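Local atomic coordinates of trichothecene 3-O-acetyltransferase (Gibberella zeae, PDB entry 2RKV), a protein that transfers an acetyl group from acetyl coenzyme A to the 3-hydroxyl of trichothecene mycotoxins, as a BAHD-superfamily acetyltransferase. Residues E243-A248 with V259-A264; L265-W270 with A329-L334; F236-M241 with K418-F423; A273-L278 with D440-K445. All coordinates share one frame; numbering follows the deposited sequence.

From the N terminus, the chain first enters contact 3, where the end of strand 229-236 and the start of helix 238-249 later meet the turn before strand 423-430. Contact 1 closes a short loop between helix 238-249 and helix 261-277, and it is nested inside the long loop closed by contact 3. Contact 2 follows in series, joining helix 261-277 to helix 327-335, and is nested in contact 3 as well. Contact 4 ties the C-terminal part of helix 261-277 to helix 441-444; its segments alternate along the chain with those of contacts 2 and 3. Helix 261-277 thus serves contacts 1, 2 and 4.

Contact 1: residues E243-A248 with V259-A264; sequences ELKDAA and VSTDDA. With COA (coenzyme A), chain B.
K245 reaches past T261 to the 3'-phosphate of coenzyme A, while A248, with L244 more loosely, packs on A264. The apolar part is tight and buried. A264 CB sits 3.8 Å from K245 CA and 4.1 Å from A248 CB. A248 CB also meets V259 CG2. The small A248 and A264 are consistent with the close approach of the two helices (K245 CA to A264 CA 5.3 Å).

The other side is polar and holds ligand and water. The K245 chain is fully extended, with CG anti to the backbone N (chi1 -171°). It crosses the T261 side chain at about a right angle, with CD 3.5 Å from T261 OG1. At its tip, NZ donates to COA O9A at 2.8 Å. The same NZ donates to a water that in turn donates to V259 O. T261 grips O9A twice more: OG1 donates at 2.7 Å, and the backbone N at 2.9 Å.

S260 and D263 form a capping box at the helix start. S260 OG accepts from D263 N and donates to COA O5A. S260 N in turn donates to D263 OD2 at 2.9 Å, from above the carboxylate plane. D263 also forms salt bridges with R291 and R335.

One phosphate oxygen therefore takes three donors, from a lysine, a hydroxyl and a helix N terminus. The lysine, probably protonated, and the helix end would both favour the negative charge of the 3'-phosphate.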
# COMPACT_ATOMS: atom_id res chain seq x y z
N GLU A 243 -16.99 17.17 -5.12
CA GLU A 243 -17.91 17.74 -4.12
C GLU A 243 -17.37 17.67 -2.69
O GLU A 243 -17.57 18.59 -1.89
CB GLU A 243 -19.31 17.13 -4.24
CG GLU A 243 -20.02 17.58 -5.52
CD GLU A 243 -21.38 16.95 -5.71
OE1 GLU A 243 -21.92 16.39 -4.75
OE2 GLU A 243 -21.91 17.03 -6.85
N LEU A 244 -16.67 16.58 -2.37
CA LEU A 244 -15.94 16.48 -1.10
C LEU A 244 -14.84 17.53 -1.00
O LEU A 244 -14.69 18.20 0.03
CB LEU A 244 -15.34 15.07 -0.92
CG LEU A 244 -16.34 13.96 -0.58
CD1 LEU A 244 -15.63 12.60 -0.56
CD2 LEU A 244 -17.03 14.24 0.76
N LYS A 245 -14.06 17.69 -2.07
CA LYS A 245 -12.99 18.69 -2.04
C LYS A 245 -13.57 20.10 -1.92
O LYS A 245 -13.04 20.92 -1.16
CB LYS A 245 -12.09 18.60 -3.27
CG LYS A 245 -10.86 19.48 -3.15
CD LYS A 245 -10.03 19.44 -4.41
CE LYS A 245 -8.78 20.32 -4.28
NZ LYS A 245 -7.96 20.25 -5.51
N ASP A 246 -14.66 20.37 -2.64
CA ASP A 246 -15.37 21.66 -2.54
C ASP A 246 -15.80 21.93 -1.08
O ASP A 246 -15.54 23.02 -0.53
CB ASP A 246 -16.58 21.66 -3.50
CG ASP A 246 -17.43 22.93 -3.39
OD1 ASP A 246 -16.90 24.05 -3.54
OD2 ASP A 246 -18.66 22.79 -3.20
N ALA A 247 -16.42 20.93 -0.46
CA ALA A 247 -16.91 21.03 0.93
C ALA A 247 -15.79 21.33 1.93
O ALA A 247 -15.96 22.16 2.83
CB ALA A 247 -17.64 19.76 1.31
N ALA A 248 -14.65 20.66 1.76
CA ALA A 248 -13.46 20.90 2.57
C ALA A 248 -12.86 22.28 2.32
O ALA A 248 -12.52 22.99 3.27
CB ALA A 248 -12.42 19.83 2.29
N VAL A 259 -6.31 22.37 0.47
CA VAL A 259 -6.17 20.93 0.70
C VAL A 259 -6.33 20.21 -0.63
O VAL A 259 -6.74 20.81 -1.62
CB VAL A 259 -7.16 20.39 1.76
CG1 VAL A 259 -6.86 20.97 3.13
CG2 VAL A 259 -8.63 20.62 1.33
N SER A 260 -6.01 18.92 -0.65
CA SER A 260 -6.13 18.11 -1.86
C SER A 260 -7.39 17.25 -1.86
O SER A 260 -8.05 17.06 -0.82
CB SER A 260 -4.92 17.19 -1.98
OG SER A 260 -4.91 16.22 -0.95
N THR A 261 -7.68 16.70 -3.04
CA THR A 261 -8.73 15.70 -3.19
C THR A 261 -8.49 14.55 -2.20
O THR A 261 -9.41 14.13 -1.48
CB THR A 261 -8.76 15.17 -4.65
OG1 THR A 261 -9.04 16.26 -5.55
CG2 THR A 261 -9.82 14.11 -4.83
N ASP A 262 -7.25 14.05 -2.17
CA ASP A 262 -6.86 12.97 -1.27
C ASP A 262 -7.07 13.35 0.21
O ASP A 262 -7.61 12.56 0.99
CB ASP A 262 -5.40 12.60 -1.54
CG ASP A 262 -5.02 11.25 -0.97
OD1 ASP A 262 -5.03 11.10 0.28
OD2 ASP A 262 -4.72 10.34 -1.80
N ASP A 263 -6.68 14.57 0.58
CA ASP A 263 -6.95 15.10 1.93
C ASP A 263 -8.44 15.03 2.28
O ASP A 263 -8.83 14.61 3.38
CB ASP A 263 -6.57 16.58 2.02
CG ASP A 263 -5.07 16.84 2.00
OD1 ASP A 263 -4.26 15.90 2.19
OD2 ASP A 263 -4.72 18.01 1.78
N ALA A 264 -9.27 15.48 1.34
CA ALA A 264 -10.72 15.59 1.57
C ALA A 264 -11.35 14.22 1.79
O ALA A 264 -12.14 14.03 2.73
CB ALA A 264 -11.38 16.33 0.40
N1A COA B . -3.21 25.86 -4.77
C2A COA B . -4.23 24.93 -4.68
N3A COA B . -3.93 23.58 -4.64
C4A COA B . -2.63 23.18 -4.69
C5A COA B . -1.59 24.11 -4.78
C6A COA B . -1.89 25.47 -4.83
N6A COA B . -0.94 26.35 -5.18
N7A COA B . -0.42 23.43 -4.82
C8A COA B . -0.69 22.11 -4.75
N9A COA B . -2.06 21.94 -4.67
C1B COA B . -2.80 20.67 -4.63
C2B COA B . -2.75 20.02 -5.99
O2B COA B . -3.68 20.58 -6.86
C3B COA B . -3.07 18.59 -5.63
O3B COA B . -4.43 18.49 -5.31
P3B COA B . -5.43 17.68 -6.24
O7A COA B . -4.91 16.27 -6.37
O8A COA B . -5.44 18.40 -7.57
O9A COA B . -6.79 17.73 -5.60
C4B COA B . -2.41 18.43 -4.29
O4B COA B . -2.21 19.73 -3.75
C5B COA B . -1.10 17.68 -4.42
O5B COA B . -0.80 17.43 -3.08
P1A COA B . 0.22 16.29 -2.67
O1A COA B . 1.43 16.30 -3.60
O2A COA B . 0.57 16.46 -1.21
O3A COA B . -0.49 14.90 -3.02
P2A COA B . -1.91 14.38 -2.52
O4A COA B . -2.68 13.90 -3.72
O5A COA B . -2.63 15.36 -1.64
O6A COA B . -1.50 13.13 -1.62
CBP COA B . -0.22 11.96 -0.00
CCP COA B . -0.89 13.28 -0.36
CDP COA B . -1.27 10.85 0.04
CEP COA B . 0.40 12.06 1.39
CAP COA B . 0.84 11.68 -1.08
OAP COA B . 1.81 12.71 -1.11
C9P COA B . 1.55 10.39 -0.86
O9P COA B . 2.70 10.38 -0.06
N8P COA B . 1.02 9.33 -1.45
C7P COA B . 1.55 8.00 -1.30
C6P COA B . 1.15 7.41 0.05
C5P COA B . 1.72 6.03 0.09
O5P COA B . 2.91 5.84 -0.22
N4P COA B . 0.88 5.06 0.46
O HOH W 1 -6.19 22.15 -4.08

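Contact 2: residues L265-W270 with A329-L334; sequences LSAFIW and ATASRL
S266 is the first residue of 265-270 to touch the other helix. Its CB lies 3.5 Å from L334 CD1, tighter than usual for two carbons. Its hydroxyl bonds to the carbonyl of D262. A267 and A331, both small, meet where the backbones come closest (CA to CA 5.0 Å). A267 CB points at helix 327-335 and rests 3.5 Å from A331 N, with T330 CG2 close by. L334 CD1 reaches A267 N.

One turn on, W270 CG is anti to the backbone N (chi1 -166°), which carries the indole toward T330 and R333 of the other helix. The six-membered ring does the touching: W270 CE3 meets T330 CG2 at 3.6 Å, and CZ3 meets R333 CD at 3.8 Å. T330 CG2, R333 CD and L334 CD2 all approach the ring obliquely. The guanidinium of R333 is turned 79° from the ring plane, and its NE pairs with E325.

The axes of the two segments come within 8.3 Å at an angle of 118°. Mostly carbon atoms carry this buried apolar interface. W270 NE1 bonds to T287 and T330 OG1 to E325, so its polar groups are satisfied by partners outside the two segments.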
# COMPACT_ATOMS: atom_id res chain seq x y z
N LEU A 265 -11.00 13.24 0.95
CA LEU A 265 -11.53 11.89 1.13
C LEU A 265 -11.02 11.27 2.43
O LEU A 265 -11.77 10.63 3.16
CB LEU A 265 -11.19 10.99 -0.06
CG LEU A 265 -11.79 9.58 0.05
CD1 LEU A 265 -13.30 9.59 0.33
CD2 LEU A 265 -11.47 8.71 -1.18
N SER A 266 -9.73 11.44 2.71
CA SER A 266 -9.16 10.94 3.95
C SER A 266 -9.92 11.52 5.16
O SER A 266 -10.29 10.78 6.08
CB SER A 266 -7.66 11.25 4.02
OG SER A 266 -6.96 10.64 2.94
N ALA A 267 -10.17 12.83 5.12
CA ALA A 267 -10.88 13.52 6.21
C ALA A 267 -12.32 13.01 6.36
O ALA A 267 -12.81 12.82 7.48
CB ALA A 267 -10.88 15.02 5.97
N PHE A 268 -12.98 12.81 5.22
CA PHE A 268 -14.37 12.35 5.18
C PHE A 268 -14.48 10.96 5.81
O PHE A 268 -15.44 10.66 6.52
CB PHE A 268 -14.87 12.35 3.73
CG PHE A 268 -16.28 11.89 3.57
CD1 PHE A 268 -17.35 12.70 3.96
CD2 PHE A 268 -16.56 10.64 3.00
CE1 PHE A 268 -18.67 12.27 3.80
CE2 PHE A 268 -17.88 10.20 2.83
CZ PHE A 268 -18.93 11.02 3.24
N ILE A 269 -13.49 10.12 5.55
CA ILE A 269 -13.47 8.78 6.13
C ILE A 269 -13.25 8.81 7.64
O ILE A 269 -13.96 8.11 8.39
CB ILE A 269 -12.45 7.86 5.40
CG1 ILE A 269 -12.97 7.55 3.99
CG2 ILE A 269 -12.24 6.57 6.17
CD1 ILE A 269 -11.92 6.94 3.06
N TRP A 270 -12.30 9.64 8.10
CA TRP A 270 -12.04 9.78 9.53
C TRP A 270 -13.29 10.28 10.24
O TRP A 270 -13.68 9.75 11.29
CB TRP A 270 -10.87 10.75 9.78
CG TRP A 270 -10.30 10.72 11.17
CD1 TRP A 270 -10.54 9.81 12.17
CD2 TRP A 270 -9.33 11.64 11.70
NE1 TRP A 270 -9.79 10.12 13.29
CE2 TRP A 270 -9.04 11.24 13.03
CE3 TRP A 270 -8.68 12.77 11.18
CZ2 TRP A 270 -8.13 11.93 13.84
CZ3 TRP A 270 -7.78 13.45 11.99
CH2 TRP A 270 -7.51 13.03 13.31
N ALA A 329 -12.03 21.51 8.51
CA ALA A 329 -11.27 21.44 9.76
C ALA A 329 -10.48 20.13 9.82
O ALA A 329 -9.31 20.14 10.16
CB ALA A 329 -12.20 21.57 10.97
N THR A 330 -11.13 19.03 9.43
CA THR A 330 -10.48 17.71 9.49
C THR A 330 -9.40 17.60 8.41
O THR A 330 -8.29 17.10 8.68
CB THR A 330 -11.50 16.58 9.37
OG1 THR A 330 -12.57 16.80 10.31
CG2 THR A 330 -10.83 15.25 9.67
N ALA A 331 -9.70 18.08 7.21
CA ALA A 331 -8.74 18.03 6.11
C ALA A 331 -7.52 18.89 6.42
O ALA A 331 -6.39 18.52 6.08
CB ALA A 331 -9.39 18.46 4.80
N SER A 332 -7.75 20.03 7.08
CA SER A 332 -6.67 20.90 7.53
C SER A 332 -5.69 20.19 8.47
O SER A 332 -4.47 20.40 8.37
CB SER A 332 -7.23 22.17 8.18
OG SER A 332 -7.88 22.97 7.20
N ARG A 333 -6.20 19.35 9.37
CA ARG A 333 -5.34 18.54 10.25
C ARG A 333 -4.36 17.73 9.42
O ARG A 333 -3.18 17.66 9.73
CB ARG A 333 -6.15 17.57 11.11
CG ARG A 333 -7.09 18.23 12.11
CD ARG A 333 -7.98 17.19 12.76
NE ARG A 333 -8.97 17.83 13.65
CZ ARG A 333 -8.76 18.13 14.93
NH1 ARG A 333 -7.59 17.87 15.51
NH2 ARG A 333 -9.72 18.70 15.64
N LEU A 334 -4.87 17.09 8.37
CA LEU A 334 -4.04 16.21 7.55
C LEU A 334 -2.99 17.00 6.78
O LEU A 334 -1.80 16.68 6.84
CB LEU A 334 -4.90 15.36 6.62
CG LEU A 334 -5.97 14.50 7.32
CD1 LEU A 334 -6.75 13.68 6.31
CD2 LEU A 334 -5.38 13.61 8.41

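Contact 3: residues F236-M241 with K418-F423; sequences FSPKAM and KPDGEF
F423 O accepts the backbone N-H of F236 at 2.9 Å, in a nearly straight bond (169°). The return bond runs from F423 N to F236 O at 3.0 Å. Together they make F236 and F423 an antiparallel hydrogen-bonded pair, with E422 CA adding a CH...O contact to F236 O.

M241 lies over one face of the F423 ring. Its chain is bent at chi2 and chi3 (-53° and -66°), which folds the methyl back over the ring. M241 CE stands 3.5 Å from the centroid of the F423 ring, a CH-pi contact almost on the ring normal. SD lies obliquely to the same ring, a Met-aromatic contact.

Towards the surface, P238 packs on the type I turn from K418 to G421, with CG 3.3 Å from D420 O. E422 N donates to D420 OD1 from above the carboxylate plane, closing an Asx turn. G421 has backbone angles that suit glycine. S237 is the N-cap of the helix, its OG taking the N-H of A240.

The pair joins strand 229-236 to strand 423-430 in the mixed sheet, where the first strand gives way to helix 238-249. L265 of helix 261-277 packs against F236, M241 and F423.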
# COMPACT_ATOMS: atom_id res chain seq x y z
N PHE A 236 -16.17 6.09 -5.04
CA PHE A 236 -16.51 7.49 -5.02
C PHE A 236 -16.36 8.01 -6.44
O PHE A 236 -15.32 7.99 -7.00
CB PHE A 236 -15.59 8.27 -4.06
CG PHE A 236 -15.71 7.85 -2.61
CD1 PHE A 236 -15.07 6.74 -2.14
CD2 PHE A 236 -16.46 8.56 -1.75
CE1 PHE A 236 -15.20 6.37 -0.86
CE2 PHE A 236 -16.59 8.17 -0.47
CZ PHE A 236 -15.96 7.07 -0.03
N SER A 237 -17.47 8.48 -7.00
CA SER A 237 -17.49 8.96 -8.38
C SER A 237 -16.62 10.22 -8.51
O SER A 237 -16.32 10.87 -7.51
CB SER A 237 -18.93 9.26 -8.81
OG SER A 237 -19.45 10.39 -8.15
N PRO A 238 -16.19 10.56 -9.75
CA PRO A 238 -15.45 11.82 -9.93
C PRO A 238 -16.21 13.02 -9.36
O PRO A 238 -15.59 13.90 -8.75
CB PRO A 238 -15.33 11.93 -11.45
CG PRO A 238 -15.36 10.50 -11.93
CD PRO A 238 -16.33 9.81 -11.02
N LYS A 239 -17.54 13.03 -9.52
CA LYS A 239 -18.36 14.12 -9.00
C LYS A 239 -18.37 14.12 -7.47
O LYS A 239 -18.23 15.18 -6.84
CB LYS A 239 -19.79 14.06 -9.57
CG LYS A 239 -20.60 15.32 -9.34
CD LYS A 239 -21.94 15.28 -10.09
N ALA A 240 -18.53 12.95 -6.86
CA ALA A 240 -18.47 12.81 -5.40
C ALA A 240 -17.14 13.34 -4.87
O ALA A 240 -17.09 14.08 -3.89
CB ALA A 240 -18.66 11.36 -4.97
N MET A 241 -16.05 12.97 -5.54
CA MET A 241 -14.72 13.42 -5.14
C MET A 241 -14.59 14.95 -5.18
O MET A 241 -14.10 15.56 -4.21
CB MET A 241 -13.64 12.75 -6.00
CG MET A 241 -13.48 11.24 -5.72
SD MET A 241 -13.19 10.78 -3.98
CE MET A 241 -11.58 11.51 -3.65
N LYS A 418 -8.81 5.72 -10.85
CA LYS A 418 -9.23 5.40 -12.22
C LYS A 418 -8.98 6.66 -13.06
O LYS A 418 -9.14 7.77 -12.56
CB LYS A 418 -10.71 4.98 -12.24
CG LYS A 418 -11.19 4.39 -13.57
CD LYS A 418 -12.59 3.83 -13.48
CE LYS A 418 -13.01 3.20 -14.81
NZ LYS A 418 -14.45 2.82 -14.83
N PRO A 419 -8.53 6.49 -14.32
CA PRO A 419 -8.18 7.67 -15.12
C PRO A 419 -9.25 8.77 -15.15
O PRO A 419 -8.90 9.96 -15.18
CB PRO A 419 -7.94 7.08 -16.51
CG PRO A 419 -7.41 5.71 -16.21
CD PRO A 419 -8.26 5.25 -15.07
N ASP A 420 -10.53 8.39 -15.12
CA ASP A 420 -11.64 9.36 -15.08
C ASP A 420 -11.81 10.12 -13.75
O ASP A 420 -12.61 11.06 -13.65
CB ASP A 420 -12.96 8.70 -15.50
CG ASP A 420 -13.48 7.68 -14.48
OD1 ASP A 420 -12.78 7.37 -13.48
OD2 ASP A 420 -14.62 7.19 -14.68
N GLY A 421 -11.06 9.71 -12.72
CA GLY A 421 -11.11 10.36 -11.41
C GLY A 421 -11.84 9.58 -10.32
O GLY A 421 -11.86 10.00 -9.16
N GLU A 422 -12.42 8.44 -10.68
CA GLU A 422 -13.10 7.60 -9.71
C GLU A 422 -12.11 7.04 -8.68
O GLU A 422 -11.04 6.52 -9.04
CB GLU A 422 -13.85 6.45 -10.40
CG GLU A 422 -14.56 5.49 -9.46
CD GLU A 422 -15.16 4.31 -10.20
OE1 GLU A 422 -14.58 3.21 -10.12
OE2 GLU A 422 -16.20 4.50 -10.87
N PHE A 423 -12.47 7.18 -7.41
CA PHE A 423 -11.70 6.60 -6.31
C PHE A 423 -12.34 5.31 -5.82
O PHE A 423 -13.57 5.15 -5.86
CB PHE A 423 -11.60 7.56 -5.13
CG PHE A 423 -10.39 8.47 -5.17
CD1 PHE A 423 -10.20 9.36 -6.22
CD2 PHE A 423 -9.47 8.47 -4.11
CE1 PHE A 423 -9.09 10.22 -6.24
CE2 PHE A 423 -8.36 9.32 -4.13
CZ PHE A 423 -8.17 10.19 -5.19

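Contact 4: residues A273-L278 with D440-K445. Residue 445 of segment 440-445 comes from a tag, linker or insertion.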
# COMPACT_ATOMS: atom_id res chain seq x y z
N ALA A 273 -16.11 7.39 10.03
CA ALA A 273 -15.78 6.35 11.01
C ALA A 273 -16.04 6.84 12.43
O ALA A 273 -16.63 6.12 13.23
CB ALA A 273 -14.33 5.86 10.86
N SER A 274 -15.62 8.07 12.73
CA SER A 274 -15.77 8.62 14.07
C SER A 274 -17.25 8.77 14.42
O SER A 274 -17.67 8.38 15.51
CB SER A 274 -15.01 9.94 14.23
OG SER A 274 -13.62 9.72 14.05
N ARG A 275 -18.03 9.29 13.47
CA ARG A 275 -19.48 9.42 13.62
C ARG A 275 -20.16 8.09 13.97
O ARG A 275 -20.88 8.02 14.97
CB ARG A 275 -20.11 10.03 12.36
CG ARG A 275 -21.64 10.15 12.42
CD ARG A 275 -22.21 10.95 11.25
NE ARG A 275 -21.98 10.30 9.95
CZ ARG A 275 -21.03 10.65 9.09
NH1 ARG A 275 -20.90 9.98 7.94
NH2 ARG A 275 -20.21 11.65 9.36
N VAL A 276 -19.93 7.04 13.18
CA VAL A 276 -20.58 5.75 13.47
C VAL A 276 -20.07 5.13 14.78
O VAL A 276 -20.82 4.44 15.48
CB VAL A 276 -20.52 4.71 12.30
CG1 VAL A 276 -21.09 5.31 11.02
CG2 VAL A 276 -19.11 4.20 12.10
N ARG A 277 -18.81 5.40 15.11
CA ARG A 277 -18.22 4.88 16.34
C ARG A 277 -18.84 5.49 17.60
O ARG A 277 -18.78 4.89 18.67
CB ARG A 277 -16.69 5.02 16.33
CG ARG A 277 -16.04 3.97 15.45
CD ARG A 277 -14.60 4.26 15.12
NE ARG A 277 -14.03 3.11 14.40
CZ ARG A 277 -12.79 3.05 13.93
NH1 ARG A 277 -11.95 4.08 14.05
NH2 ARG A 277 -12.39 1.94 13.31
N LEU A 278 -19.42 6.68 17.46
CA LEU A 278 -20.15 7.33 18.56
C LEU A 278 -21.29 6.46 19.09
O LEU A 278 -21.72 6.62 20.23
CB LEU A 278 -20.72 8.68 18.11
CG LEU A 278 -19.75 9.86 18.02
CD1 LEU A 278 -20.41 11.00 17.26
CD2 LEU A 278 -19.29 10.31 19.41
N ASP A 440 -25.42 4.60 6.95
CA ASP A 440 -25.30 6.02 7.30
C ASP A 440 -25.51 6.92 6.07
O ASP A 440 -24.74 6.86 5.11
CB ASP A 440 -23.95 6.28 7.97
CG ASP A 440 -23.75 7.74 8.39
OD1 ASP A 440 -23.65 8.61 7.50
OD2 ASP A 440 -23.65 8.00 9.60
N LYS A 441 -26.54 7.78 6.13
CA LYS A 441 -26.92 8.61 4.98
C LYS A 441 -25.88 9.68 4.60
O LYS A 441 -25.79 10.06 3.43
CB LYS A 441 -28.30 9.25 5.19
CG LYS A 441 -28.35 10.39 6.21
N GLU A 442 -25.12 10.17 5.57
CA GLU A 442 -24.07 11.15 5.28
C GLU A 442 -22.91 10.49 4.52
O GLU A 442 -22.28 11.11 3.66
CB GLU A 442 -23.59 11.85 6.55
CG GLU A 442 -24.63 12.84 7.13
CD GLU A 442 -24.20 13.45 8.47
OE1 GLU A 442 -23.75 14.61 8.48
OE2 GLU A 442 -24.32 12.76 9.51
N TRP A 443 -22.68 9.21 4.83
CA TRP A 443 -21.68 8.40 4.14
C TRP A 443 -22.15 7.99 2.74
O TRP A 443 -21.45 8.22 1.76
CB TRP A 443 -21.34 7.17 5.00
CG TRP A 443 -20.47 6.12 4.32
CD1 TRP A 443 -20.90 4.93 3.77
CD2 TRP A 443 -19.05 6.14 4.15
NE1 TRP A 443 -19.83 4.23 3.27
CE2 TRP A 443 -18.68 4.94 3.49
CE3 TRP A 443 -18.04 7.06 4.50
CZ2 TRP A 443 -17.35 4.64 3.16
CZ3 TRP A 443 -16.71 6.76 4.17
CH2 TRP A 443 -16.38 5.55 3.51
N THR A 444 -23.33 7.39 2.66
CA THR A 444 -23.85 6.88 1.38
C THR A 444 -24.18 7.98 0.36
O THR A 444 -24.33 7.69 -0.83
CB THR A 444 -25.06 5.94 1.57
OG1 THR A 444 -26.15 6.66 2.16
CG2 THR A 444 -24.69 4.75 2.45
N LYS A 445 -24.29 9.22 0.83
CA LYS A 445 -24.43 10.36 -0.07
C LYS A 445 -23.27 10.39 -1.07
O LYS A 445 -23.44 10.78 -2.22
CB LYS A 445 -24.49 11.66 0.75
CG LYS A 445 -24.58 12.95 -0.07
CD LYS A 445 -24.63 14.15 0.87
CE LYS A 445 -24.63 15.47 0.12
NZ LYS A 445 -24.49 16.60 1.09
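R275 leaves its helix with CG anti to the backbone N (chi1 178°), then bends at chi3 (64°), which turns its guanidinium edge to D440. D440 CG is likewise anti to its N (chi1 -179°). This is a salt-bridge network of R275, D440 and E442, built on a helix N-cap. R275 grips D440 side-on with two nitrogens. R275 NE donates to D440 OD2 at 2.9 Å, nearly straight and in the guanidinium plane, on the carboxylate's syn side. R275 NH1 donates to D440 OD1 at 3.1 Å, a more bent bond, from above the carboxylate plane.

As N-cap of helix 441-444, D440 OD1 also accepts from W443 N at 2.9 Å, on the anti side, with a weak bond from E442 N. The arginine probably helps to hold the capping carboxylate in place, and the positive charge and helix end would both favour its ionised form.

E442 lies over one face of the guanidinium. Its OE2 is 3.4 Å from R275 NE, but no N-H points at it, so charge alone acts. The contact joins the C-terminal part of helix 261-277 to this short helix, whose W443 packs edge-to-face with F234. V276 CG1 rests 4.0 Å from D440 OD2.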